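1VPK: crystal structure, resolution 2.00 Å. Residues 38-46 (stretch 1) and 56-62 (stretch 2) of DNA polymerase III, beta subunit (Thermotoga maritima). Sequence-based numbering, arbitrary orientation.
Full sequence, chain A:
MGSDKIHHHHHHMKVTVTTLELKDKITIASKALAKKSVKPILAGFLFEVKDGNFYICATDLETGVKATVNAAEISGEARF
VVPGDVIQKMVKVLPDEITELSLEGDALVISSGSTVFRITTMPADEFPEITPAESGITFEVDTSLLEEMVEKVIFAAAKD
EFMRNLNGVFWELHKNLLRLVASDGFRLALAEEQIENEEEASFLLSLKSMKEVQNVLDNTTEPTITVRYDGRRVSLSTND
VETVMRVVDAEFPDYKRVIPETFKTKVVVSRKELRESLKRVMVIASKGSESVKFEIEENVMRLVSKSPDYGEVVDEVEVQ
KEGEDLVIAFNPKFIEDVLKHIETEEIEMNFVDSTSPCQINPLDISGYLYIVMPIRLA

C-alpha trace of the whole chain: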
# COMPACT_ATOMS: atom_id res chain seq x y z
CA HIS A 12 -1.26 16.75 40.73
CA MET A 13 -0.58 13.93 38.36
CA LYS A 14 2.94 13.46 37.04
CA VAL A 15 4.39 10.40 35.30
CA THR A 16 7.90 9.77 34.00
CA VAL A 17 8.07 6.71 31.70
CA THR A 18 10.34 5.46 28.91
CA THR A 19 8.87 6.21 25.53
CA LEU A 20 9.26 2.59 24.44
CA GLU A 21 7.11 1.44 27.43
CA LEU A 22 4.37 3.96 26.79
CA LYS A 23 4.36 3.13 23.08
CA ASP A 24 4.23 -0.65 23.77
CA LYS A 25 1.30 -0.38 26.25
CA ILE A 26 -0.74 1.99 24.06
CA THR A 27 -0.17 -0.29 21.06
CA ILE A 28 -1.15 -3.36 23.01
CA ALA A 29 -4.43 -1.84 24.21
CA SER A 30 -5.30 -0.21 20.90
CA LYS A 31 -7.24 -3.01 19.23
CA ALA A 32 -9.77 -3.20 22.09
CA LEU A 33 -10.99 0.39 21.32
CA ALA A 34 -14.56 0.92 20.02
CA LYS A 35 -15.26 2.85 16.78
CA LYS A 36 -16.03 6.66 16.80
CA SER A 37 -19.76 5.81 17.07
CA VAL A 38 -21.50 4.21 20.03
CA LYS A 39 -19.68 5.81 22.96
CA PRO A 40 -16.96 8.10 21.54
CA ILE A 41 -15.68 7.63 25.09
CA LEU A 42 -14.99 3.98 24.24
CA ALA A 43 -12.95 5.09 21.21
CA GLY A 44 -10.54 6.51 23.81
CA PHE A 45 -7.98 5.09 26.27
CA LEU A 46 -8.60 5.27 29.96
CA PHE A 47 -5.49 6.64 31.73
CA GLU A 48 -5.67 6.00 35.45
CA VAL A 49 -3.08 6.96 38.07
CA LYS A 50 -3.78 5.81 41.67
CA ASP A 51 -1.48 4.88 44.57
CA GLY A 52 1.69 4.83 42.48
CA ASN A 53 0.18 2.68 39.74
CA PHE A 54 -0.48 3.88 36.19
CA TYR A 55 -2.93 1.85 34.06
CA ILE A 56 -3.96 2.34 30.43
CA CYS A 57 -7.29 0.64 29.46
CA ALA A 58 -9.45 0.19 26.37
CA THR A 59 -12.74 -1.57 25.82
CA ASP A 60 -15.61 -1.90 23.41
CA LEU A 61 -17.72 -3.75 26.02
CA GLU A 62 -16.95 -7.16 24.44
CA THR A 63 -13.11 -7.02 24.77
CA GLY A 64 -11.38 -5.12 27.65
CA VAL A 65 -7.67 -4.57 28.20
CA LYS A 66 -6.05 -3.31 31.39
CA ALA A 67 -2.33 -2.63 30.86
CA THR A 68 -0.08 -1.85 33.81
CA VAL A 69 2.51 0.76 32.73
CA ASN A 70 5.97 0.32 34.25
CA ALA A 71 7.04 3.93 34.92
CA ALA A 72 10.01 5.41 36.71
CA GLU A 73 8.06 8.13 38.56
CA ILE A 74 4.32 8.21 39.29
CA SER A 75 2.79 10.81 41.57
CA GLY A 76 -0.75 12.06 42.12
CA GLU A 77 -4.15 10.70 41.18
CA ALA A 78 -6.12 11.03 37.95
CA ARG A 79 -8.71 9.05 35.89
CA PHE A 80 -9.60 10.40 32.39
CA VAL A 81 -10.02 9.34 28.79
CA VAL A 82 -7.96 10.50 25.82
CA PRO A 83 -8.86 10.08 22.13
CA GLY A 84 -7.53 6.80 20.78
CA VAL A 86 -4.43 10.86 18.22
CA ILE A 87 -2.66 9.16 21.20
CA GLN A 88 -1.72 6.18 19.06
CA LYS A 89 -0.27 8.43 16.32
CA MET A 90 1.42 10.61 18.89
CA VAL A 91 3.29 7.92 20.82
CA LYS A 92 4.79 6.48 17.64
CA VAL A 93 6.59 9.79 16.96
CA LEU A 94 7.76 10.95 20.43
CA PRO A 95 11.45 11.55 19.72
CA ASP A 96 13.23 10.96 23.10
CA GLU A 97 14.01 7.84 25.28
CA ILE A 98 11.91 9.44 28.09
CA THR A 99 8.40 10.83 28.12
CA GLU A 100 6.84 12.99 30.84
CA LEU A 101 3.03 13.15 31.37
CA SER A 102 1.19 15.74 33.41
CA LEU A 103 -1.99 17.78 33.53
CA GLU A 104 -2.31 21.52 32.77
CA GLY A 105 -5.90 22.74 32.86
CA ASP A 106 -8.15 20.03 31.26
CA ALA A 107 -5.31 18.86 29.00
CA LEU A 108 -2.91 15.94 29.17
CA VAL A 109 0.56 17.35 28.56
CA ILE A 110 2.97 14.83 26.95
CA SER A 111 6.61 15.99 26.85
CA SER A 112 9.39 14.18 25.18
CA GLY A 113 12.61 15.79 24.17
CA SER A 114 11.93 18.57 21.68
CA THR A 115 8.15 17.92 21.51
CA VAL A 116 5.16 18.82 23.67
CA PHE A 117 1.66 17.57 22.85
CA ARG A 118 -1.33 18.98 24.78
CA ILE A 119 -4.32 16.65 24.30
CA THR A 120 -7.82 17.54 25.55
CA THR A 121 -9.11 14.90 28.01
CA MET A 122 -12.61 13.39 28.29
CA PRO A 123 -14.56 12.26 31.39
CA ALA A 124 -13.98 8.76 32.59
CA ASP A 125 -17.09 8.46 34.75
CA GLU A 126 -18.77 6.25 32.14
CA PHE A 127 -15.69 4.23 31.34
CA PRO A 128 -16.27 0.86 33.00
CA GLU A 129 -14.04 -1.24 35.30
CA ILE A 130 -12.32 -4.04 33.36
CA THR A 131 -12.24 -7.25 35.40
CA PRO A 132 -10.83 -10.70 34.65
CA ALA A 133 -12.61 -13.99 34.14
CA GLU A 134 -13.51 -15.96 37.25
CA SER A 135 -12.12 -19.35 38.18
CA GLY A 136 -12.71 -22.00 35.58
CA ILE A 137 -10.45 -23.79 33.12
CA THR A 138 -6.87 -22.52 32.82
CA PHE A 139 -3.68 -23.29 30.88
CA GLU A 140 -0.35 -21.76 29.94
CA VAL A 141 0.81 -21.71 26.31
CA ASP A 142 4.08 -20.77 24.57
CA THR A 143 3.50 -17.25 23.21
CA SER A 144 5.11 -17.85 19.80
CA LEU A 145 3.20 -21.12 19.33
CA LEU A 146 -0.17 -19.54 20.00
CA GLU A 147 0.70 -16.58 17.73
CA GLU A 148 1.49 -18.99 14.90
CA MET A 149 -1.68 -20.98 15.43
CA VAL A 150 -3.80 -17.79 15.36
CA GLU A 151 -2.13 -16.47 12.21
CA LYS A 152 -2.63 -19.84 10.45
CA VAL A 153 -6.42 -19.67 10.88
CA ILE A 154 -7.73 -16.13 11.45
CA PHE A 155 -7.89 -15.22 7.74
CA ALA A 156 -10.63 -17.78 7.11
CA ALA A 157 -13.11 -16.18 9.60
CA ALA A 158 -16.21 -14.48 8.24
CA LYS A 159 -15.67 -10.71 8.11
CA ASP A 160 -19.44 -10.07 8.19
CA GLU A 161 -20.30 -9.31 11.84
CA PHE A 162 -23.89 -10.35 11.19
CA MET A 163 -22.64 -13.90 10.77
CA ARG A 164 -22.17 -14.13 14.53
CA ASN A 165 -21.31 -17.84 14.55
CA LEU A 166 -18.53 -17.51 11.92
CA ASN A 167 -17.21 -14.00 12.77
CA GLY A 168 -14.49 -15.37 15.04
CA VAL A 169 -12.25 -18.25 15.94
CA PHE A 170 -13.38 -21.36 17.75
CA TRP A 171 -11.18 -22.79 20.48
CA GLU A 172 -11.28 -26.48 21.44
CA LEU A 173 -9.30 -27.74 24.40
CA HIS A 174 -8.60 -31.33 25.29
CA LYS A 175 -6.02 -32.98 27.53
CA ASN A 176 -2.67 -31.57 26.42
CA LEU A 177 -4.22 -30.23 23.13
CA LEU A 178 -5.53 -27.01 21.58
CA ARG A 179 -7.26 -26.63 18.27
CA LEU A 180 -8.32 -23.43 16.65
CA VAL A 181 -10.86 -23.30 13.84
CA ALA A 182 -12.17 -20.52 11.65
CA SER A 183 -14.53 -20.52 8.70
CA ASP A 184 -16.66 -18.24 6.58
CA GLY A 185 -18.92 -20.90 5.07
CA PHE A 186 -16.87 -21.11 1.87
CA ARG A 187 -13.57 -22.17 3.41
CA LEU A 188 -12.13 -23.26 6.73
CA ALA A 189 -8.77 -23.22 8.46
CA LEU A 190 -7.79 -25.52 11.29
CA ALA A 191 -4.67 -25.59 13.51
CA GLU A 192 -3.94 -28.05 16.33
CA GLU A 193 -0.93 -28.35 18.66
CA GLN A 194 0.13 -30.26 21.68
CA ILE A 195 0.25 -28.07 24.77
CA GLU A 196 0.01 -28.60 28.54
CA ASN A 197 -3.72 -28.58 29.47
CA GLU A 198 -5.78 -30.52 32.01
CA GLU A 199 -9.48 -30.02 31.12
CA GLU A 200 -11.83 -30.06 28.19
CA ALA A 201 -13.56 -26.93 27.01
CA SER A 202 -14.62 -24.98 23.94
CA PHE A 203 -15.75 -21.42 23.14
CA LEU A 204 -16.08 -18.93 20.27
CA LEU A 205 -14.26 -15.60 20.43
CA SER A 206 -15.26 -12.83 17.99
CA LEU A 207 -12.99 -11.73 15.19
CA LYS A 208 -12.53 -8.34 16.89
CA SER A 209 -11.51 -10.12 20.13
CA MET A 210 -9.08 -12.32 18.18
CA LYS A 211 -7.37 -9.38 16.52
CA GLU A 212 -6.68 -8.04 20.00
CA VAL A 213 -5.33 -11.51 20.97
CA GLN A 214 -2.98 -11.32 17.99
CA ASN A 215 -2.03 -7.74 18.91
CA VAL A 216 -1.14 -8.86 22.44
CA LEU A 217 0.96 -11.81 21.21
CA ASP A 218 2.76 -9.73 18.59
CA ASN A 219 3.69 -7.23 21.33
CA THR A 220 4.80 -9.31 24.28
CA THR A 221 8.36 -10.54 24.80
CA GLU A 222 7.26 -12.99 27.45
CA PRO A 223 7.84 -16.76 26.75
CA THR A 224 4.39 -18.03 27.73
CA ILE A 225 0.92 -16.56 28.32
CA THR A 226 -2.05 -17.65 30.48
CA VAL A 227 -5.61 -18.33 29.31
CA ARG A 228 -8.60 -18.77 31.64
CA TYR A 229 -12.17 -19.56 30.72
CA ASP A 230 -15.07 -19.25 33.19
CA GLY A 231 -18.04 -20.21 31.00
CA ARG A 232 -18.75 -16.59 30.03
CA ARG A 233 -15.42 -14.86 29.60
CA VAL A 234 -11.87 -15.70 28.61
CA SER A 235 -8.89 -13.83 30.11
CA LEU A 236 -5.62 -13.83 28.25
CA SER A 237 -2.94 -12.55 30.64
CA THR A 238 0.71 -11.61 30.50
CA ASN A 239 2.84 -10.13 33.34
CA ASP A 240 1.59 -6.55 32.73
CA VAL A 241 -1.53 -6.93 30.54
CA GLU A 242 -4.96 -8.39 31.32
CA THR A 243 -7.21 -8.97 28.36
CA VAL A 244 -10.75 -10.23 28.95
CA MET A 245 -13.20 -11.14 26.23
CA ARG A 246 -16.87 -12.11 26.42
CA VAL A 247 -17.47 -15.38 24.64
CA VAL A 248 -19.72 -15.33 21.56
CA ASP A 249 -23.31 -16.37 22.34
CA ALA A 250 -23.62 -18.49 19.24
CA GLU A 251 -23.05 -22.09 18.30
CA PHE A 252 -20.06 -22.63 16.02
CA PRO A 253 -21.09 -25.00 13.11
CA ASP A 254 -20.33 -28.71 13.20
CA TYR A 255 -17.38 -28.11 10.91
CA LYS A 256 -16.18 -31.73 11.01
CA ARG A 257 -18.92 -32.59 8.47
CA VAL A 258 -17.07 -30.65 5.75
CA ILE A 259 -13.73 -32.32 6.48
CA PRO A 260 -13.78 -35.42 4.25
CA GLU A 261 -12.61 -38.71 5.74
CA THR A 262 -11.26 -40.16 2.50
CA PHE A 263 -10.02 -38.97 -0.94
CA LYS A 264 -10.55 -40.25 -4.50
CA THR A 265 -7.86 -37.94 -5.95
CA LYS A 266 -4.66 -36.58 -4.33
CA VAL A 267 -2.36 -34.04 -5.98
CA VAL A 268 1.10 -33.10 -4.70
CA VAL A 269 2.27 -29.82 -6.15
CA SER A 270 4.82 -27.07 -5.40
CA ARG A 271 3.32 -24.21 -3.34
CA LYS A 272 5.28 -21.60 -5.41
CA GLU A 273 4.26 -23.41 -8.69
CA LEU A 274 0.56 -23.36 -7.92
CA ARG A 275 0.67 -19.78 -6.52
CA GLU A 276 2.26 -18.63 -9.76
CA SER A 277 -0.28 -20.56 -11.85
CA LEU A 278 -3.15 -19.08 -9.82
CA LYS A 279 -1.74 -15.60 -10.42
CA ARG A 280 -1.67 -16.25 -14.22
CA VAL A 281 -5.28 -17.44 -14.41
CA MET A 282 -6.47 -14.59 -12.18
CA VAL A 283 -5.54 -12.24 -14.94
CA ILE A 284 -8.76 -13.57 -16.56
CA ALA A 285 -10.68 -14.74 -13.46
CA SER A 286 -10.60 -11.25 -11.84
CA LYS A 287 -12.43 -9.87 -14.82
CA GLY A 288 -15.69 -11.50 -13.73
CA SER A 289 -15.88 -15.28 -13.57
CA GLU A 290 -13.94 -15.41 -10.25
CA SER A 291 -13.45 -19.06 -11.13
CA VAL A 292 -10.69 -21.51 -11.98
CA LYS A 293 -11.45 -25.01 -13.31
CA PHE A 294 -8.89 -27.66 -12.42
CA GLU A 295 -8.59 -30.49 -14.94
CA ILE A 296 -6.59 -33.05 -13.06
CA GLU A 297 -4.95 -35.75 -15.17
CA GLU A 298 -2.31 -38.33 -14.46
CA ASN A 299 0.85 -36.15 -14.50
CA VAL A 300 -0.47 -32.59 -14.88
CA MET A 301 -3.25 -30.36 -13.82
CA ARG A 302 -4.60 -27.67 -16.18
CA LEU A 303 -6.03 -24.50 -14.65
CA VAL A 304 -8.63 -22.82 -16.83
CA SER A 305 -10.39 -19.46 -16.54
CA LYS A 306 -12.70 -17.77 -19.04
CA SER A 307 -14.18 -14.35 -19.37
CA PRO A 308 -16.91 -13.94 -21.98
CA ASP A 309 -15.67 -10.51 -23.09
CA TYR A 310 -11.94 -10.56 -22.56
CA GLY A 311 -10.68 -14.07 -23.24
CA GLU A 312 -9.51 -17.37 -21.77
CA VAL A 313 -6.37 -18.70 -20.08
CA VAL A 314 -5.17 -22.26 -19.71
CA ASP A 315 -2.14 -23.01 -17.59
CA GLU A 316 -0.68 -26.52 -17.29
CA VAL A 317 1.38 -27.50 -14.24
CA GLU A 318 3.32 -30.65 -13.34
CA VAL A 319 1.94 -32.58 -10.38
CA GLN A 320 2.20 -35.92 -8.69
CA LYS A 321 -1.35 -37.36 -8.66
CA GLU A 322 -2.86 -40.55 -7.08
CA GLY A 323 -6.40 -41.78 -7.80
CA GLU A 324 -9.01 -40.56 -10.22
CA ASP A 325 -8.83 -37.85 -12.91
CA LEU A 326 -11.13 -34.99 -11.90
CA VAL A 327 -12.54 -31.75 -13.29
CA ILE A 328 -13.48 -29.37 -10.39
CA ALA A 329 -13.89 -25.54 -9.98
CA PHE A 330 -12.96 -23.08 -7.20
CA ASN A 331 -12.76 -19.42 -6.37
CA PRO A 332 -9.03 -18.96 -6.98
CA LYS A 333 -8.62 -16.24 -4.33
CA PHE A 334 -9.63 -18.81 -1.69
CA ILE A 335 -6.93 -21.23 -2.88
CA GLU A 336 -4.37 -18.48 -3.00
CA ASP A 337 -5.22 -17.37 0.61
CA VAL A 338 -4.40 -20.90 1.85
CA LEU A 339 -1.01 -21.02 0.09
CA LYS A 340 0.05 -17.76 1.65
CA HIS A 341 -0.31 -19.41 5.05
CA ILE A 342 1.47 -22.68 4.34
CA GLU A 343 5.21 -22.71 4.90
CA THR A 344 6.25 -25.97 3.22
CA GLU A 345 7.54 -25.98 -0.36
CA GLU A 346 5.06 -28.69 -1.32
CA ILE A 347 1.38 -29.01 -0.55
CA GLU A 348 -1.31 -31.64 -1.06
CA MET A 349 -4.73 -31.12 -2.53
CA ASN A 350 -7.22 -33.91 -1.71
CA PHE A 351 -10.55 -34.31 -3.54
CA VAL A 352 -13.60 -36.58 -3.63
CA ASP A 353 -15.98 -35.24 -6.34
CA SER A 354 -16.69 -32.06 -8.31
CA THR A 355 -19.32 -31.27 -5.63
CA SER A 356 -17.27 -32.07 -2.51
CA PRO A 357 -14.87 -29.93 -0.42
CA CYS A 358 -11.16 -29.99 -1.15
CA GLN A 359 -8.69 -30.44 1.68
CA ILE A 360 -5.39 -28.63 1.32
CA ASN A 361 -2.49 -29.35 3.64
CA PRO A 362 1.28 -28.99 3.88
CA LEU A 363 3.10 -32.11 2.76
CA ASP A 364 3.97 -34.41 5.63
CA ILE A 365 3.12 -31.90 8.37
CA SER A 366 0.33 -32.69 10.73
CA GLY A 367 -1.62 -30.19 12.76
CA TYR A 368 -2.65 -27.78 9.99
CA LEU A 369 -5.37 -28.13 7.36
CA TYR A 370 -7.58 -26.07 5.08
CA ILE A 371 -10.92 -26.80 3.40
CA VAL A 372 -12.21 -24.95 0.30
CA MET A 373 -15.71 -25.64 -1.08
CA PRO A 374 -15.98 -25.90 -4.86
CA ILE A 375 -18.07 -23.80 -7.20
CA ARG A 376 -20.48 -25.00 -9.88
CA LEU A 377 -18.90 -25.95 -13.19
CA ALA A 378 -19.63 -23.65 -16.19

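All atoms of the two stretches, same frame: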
# COMPACT_ATOMS: atom_id res chain seq x y z
N VAL A 38 -21.14 5.01 18.87
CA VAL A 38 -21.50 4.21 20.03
C VAL A 38 -20.40 4.42 21.08
O VAL A 38 -19.38 3.74 21.09
CB VAL A 38 -21.71 2.70 19.69
N LYS A 39 -20.62 5.43 21.93
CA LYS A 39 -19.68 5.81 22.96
C LYS A 39 -18.33 6.19 22.31
O LYS A 39 -17.41 5.35 22.17
CB LYS A 39 -19.61 4.71 24.04
CG LYS A 39 -20.86 4.70 24.96
CD LYS A 39 -20.94 3.48 25.92
CE LYS A 39 -21.96 2.40 25.47
NZ LYS A 39 -22.81 1.88 26.60
N PRO A 40 -18.22 7.45 21.84
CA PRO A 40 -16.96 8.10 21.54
C PRO A 40 -15.94 7.96 22.69
O PRO A 40 -14.76 7.86 22.48
CB PRO A 40 -17.38 9.57 21.37
CG PRO A 40 -18.70 9.50 20.85
CD PRO A 40 -19.36 8.34 21.54
N ILE A 41 -16.45 7.95 23.91
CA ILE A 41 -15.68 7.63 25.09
C ILE A 41 -14.94 6.29 25.01
O ILE A 41 -13.77 6.19 25.41
CB ILE A 41 -16.61 7.61 26.33
CG1 ILE A 41 -15.82 7.20 27.56
CG2 ILE A 41 -17.77 6.66 26.16
CD1 ILE A 41 -16.28 7.91 28.78
N LEU A 42 -15.61 5.28 24.45
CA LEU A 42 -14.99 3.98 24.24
C LEU A 42 -14.04 3.90 23.03
O LEU A 42 -13.35 2.88 22.86
CB LEU A 42 -16.02 2.88 24.17
CG LEU A 42 -16.94 2.78 25.41
CD1 LEU A 42 -17.75 1.49 25.39
CD2 LEU A 42 -16.14 2.80 26.68
N ALA A 43 -13.95 4.98 22.26
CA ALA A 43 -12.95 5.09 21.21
C ALA A 43 -11.70 5.75 21.78
O ALA A 43 -10.72 6.03 21.03
CB ALA A 43 -13.55 5.87 20.00
N GLY A 44 -11.70 6.01 23.11
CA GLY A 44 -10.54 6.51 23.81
C GLY A 44 -9.94 5.53 24.81
O GLY A 44 -10.59 4.54 25.22
N PHE A 45 -8.67 5.81 25.20
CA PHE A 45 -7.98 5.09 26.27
C PHE A 45 -8.32 5.69 27.60
O PHE A 45 -8.25 6.93 27.78
CB PHE A 45 -6.45 5.17 26.13
CG PHE A 45 -5.93 4.56 24.89
CD1 PHE A 45 -5.79 3.18 24.81
CD2 PHE A 45 -5.55 5.34 23.83
CE1 PHE A 45 -5.29 2.58 23.66
CE2 PHE A 45 -5.06 4.75 22.65
CZ PHE A 45 -4.97 3.36 22.57
N LEU A 46 -8.62 4.84 28.57
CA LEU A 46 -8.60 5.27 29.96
C LEU A 46 -7.16 5.34 30.46
O LEU A 46 -6.45 4.35 30.39
CB LEU A 46 -9.39 4.28 30.84
CG LEU A 46 -9.43 4.63 32.34
CD1 LEU A 46 -10.34 5.75 32.61
CD2 LEU A 46 -9.87 3.44 33.13
N ILE A 56 -3.30 1.95 31.67
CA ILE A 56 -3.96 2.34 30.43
C ILE A 56 -4.96 1.22 30.06
O ILE A 56 -4.57 0.03 30.02
CB ILE A 56 -2.95 2.50 29.32
CG1 ILE A 56 -2.05 3.73 29.62
CG2 ILE A 56 -3.63 2.62 27.96
CD1 ILE A 56 -0.79 3.81 28.73
N CYS A 57 -6.23 1.61 29.83
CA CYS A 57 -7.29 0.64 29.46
C CYS A 57 -8.00 0.99 28.15
O CYS A 57 -8.05 2.17 27.73
CB CYS A 57 -8.33 0.54 30.56
SG CYS A 57 -7.66 0.15 32.20
N ALA A 58 -8.57 -0.02 27.53
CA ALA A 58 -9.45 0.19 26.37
C ALA A 58 -10.50 -0.91 26.40
O ALA A 58 -10.22 -2.04 26.83
CB ALA A 58 -8.68 0.09 25.14
N THR A 59 -11.72 -0.57 25.99
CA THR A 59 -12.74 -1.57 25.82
C THR A 59 -13.75 -1.11 24.78
O THR A 59 -13.99 0.09 24.60
CB THR A 59 -13.46 -1.86 27.14
OG1 THR A 59 -14.32 -2.99 26.98
CG2 THR A 59 -14.35 -0.65 27.60
N ASP A 60 -14.38 -2.09 24.16
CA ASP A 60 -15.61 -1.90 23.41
C ASP A 60 -16.78 -2.64 24.03
O ASP A 60 -17.77 -2.86 23.38
CB ASP A 60 -15.42 -2.39 21.99
CG ASP A 60 -15.14 -3.87 21.90
OD1 ASP A 60 -15.30 -4.61 22.89
OD2 ASP A 60 -14.74 -4.31 20.80
N LEU A 61 -16.68 -3.00 25.29
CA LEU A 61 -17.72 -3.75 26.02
C LEU A 61 -17.78 -5.25 25.72
O LEU A 61 -18.46 -6.01 26.43
CB LEU A 61 -19.12 -3.12 25.86
CG LEU A 61 -19.29 -1.61 26.19
CD1 LEU A 61 -20.73 -1.29 26.21
CD2 LEU A 61 -18.68 -1.28 27.53
N GLU A 62 -17.09 -5.71 24.68
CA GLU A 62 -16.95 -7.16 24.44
C GLU A 62 -15.52 -7.60 24.78
O GLU A 62 -15.36 -8.65 25.40
CB GLU A 62 -17.30 -7.52 22.99
CG GLU A 62 -16.79 -8.92 22.57
CD GLU A 62 -17.15 -9.26 21.12
OE1 GLU A 62 -16.52 -8.65 20.20
OE2 GLU A 62 -18.05 -10.14 20.95
O HOH W 1 -11.89 2.14 25.16

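Three residues, Leu42, Leu46 and Cys57, cover the most surface in a contact that buries 436 Å² over both sides. The Leu46–Cys57 pair fixes the register. Leu46 N donates to Cys57 O (2.9 Å, 141° at the hydrogen) and Cys57 N to Leu46 O (2.8 Å, 163°), the reciprocal pattern of an antiparallel hydrogen-bonded pair, with CA atoms 4.8 Å apart. Both side chains therefore project from the same face of the sheet, where Leu46 CB and Cys57 CB meet at 3.9 Å; both residues are buried, a place that suits their apolar side chains. The same carbonyls receive CA-H...O contacts, from Phe45 CA to Cys57 O (3.3 Å) and from Ile56 CA to Leu46 O (3.2 Å). Phe45 CD1 adds apolar packing, 3.9 Å from Ile56 CG2 and 4.2 Å from Ala58 CB.

No other direct hydrogen bond joins the two stretches. Leu42 O and Thr59 O, both acceptors, stand 3.3 Å apart, and water 1 links the stretches instead: it accepts from Thr59 N (2.8 Å) and lies 2.8 Å from Leu42 O and 2.7 Å from Gly44 O. The Leu42 side chain, buried and with CB toward stretch 2, lies instead among apolar atoms: its CD1 packs on Leu61 CG at 3.6 Å, and its CD2 is 4.0 Å from Thr59 CG2. Leu61 N donates to Thr59 OG1 (2.9 Å), bracing the turn.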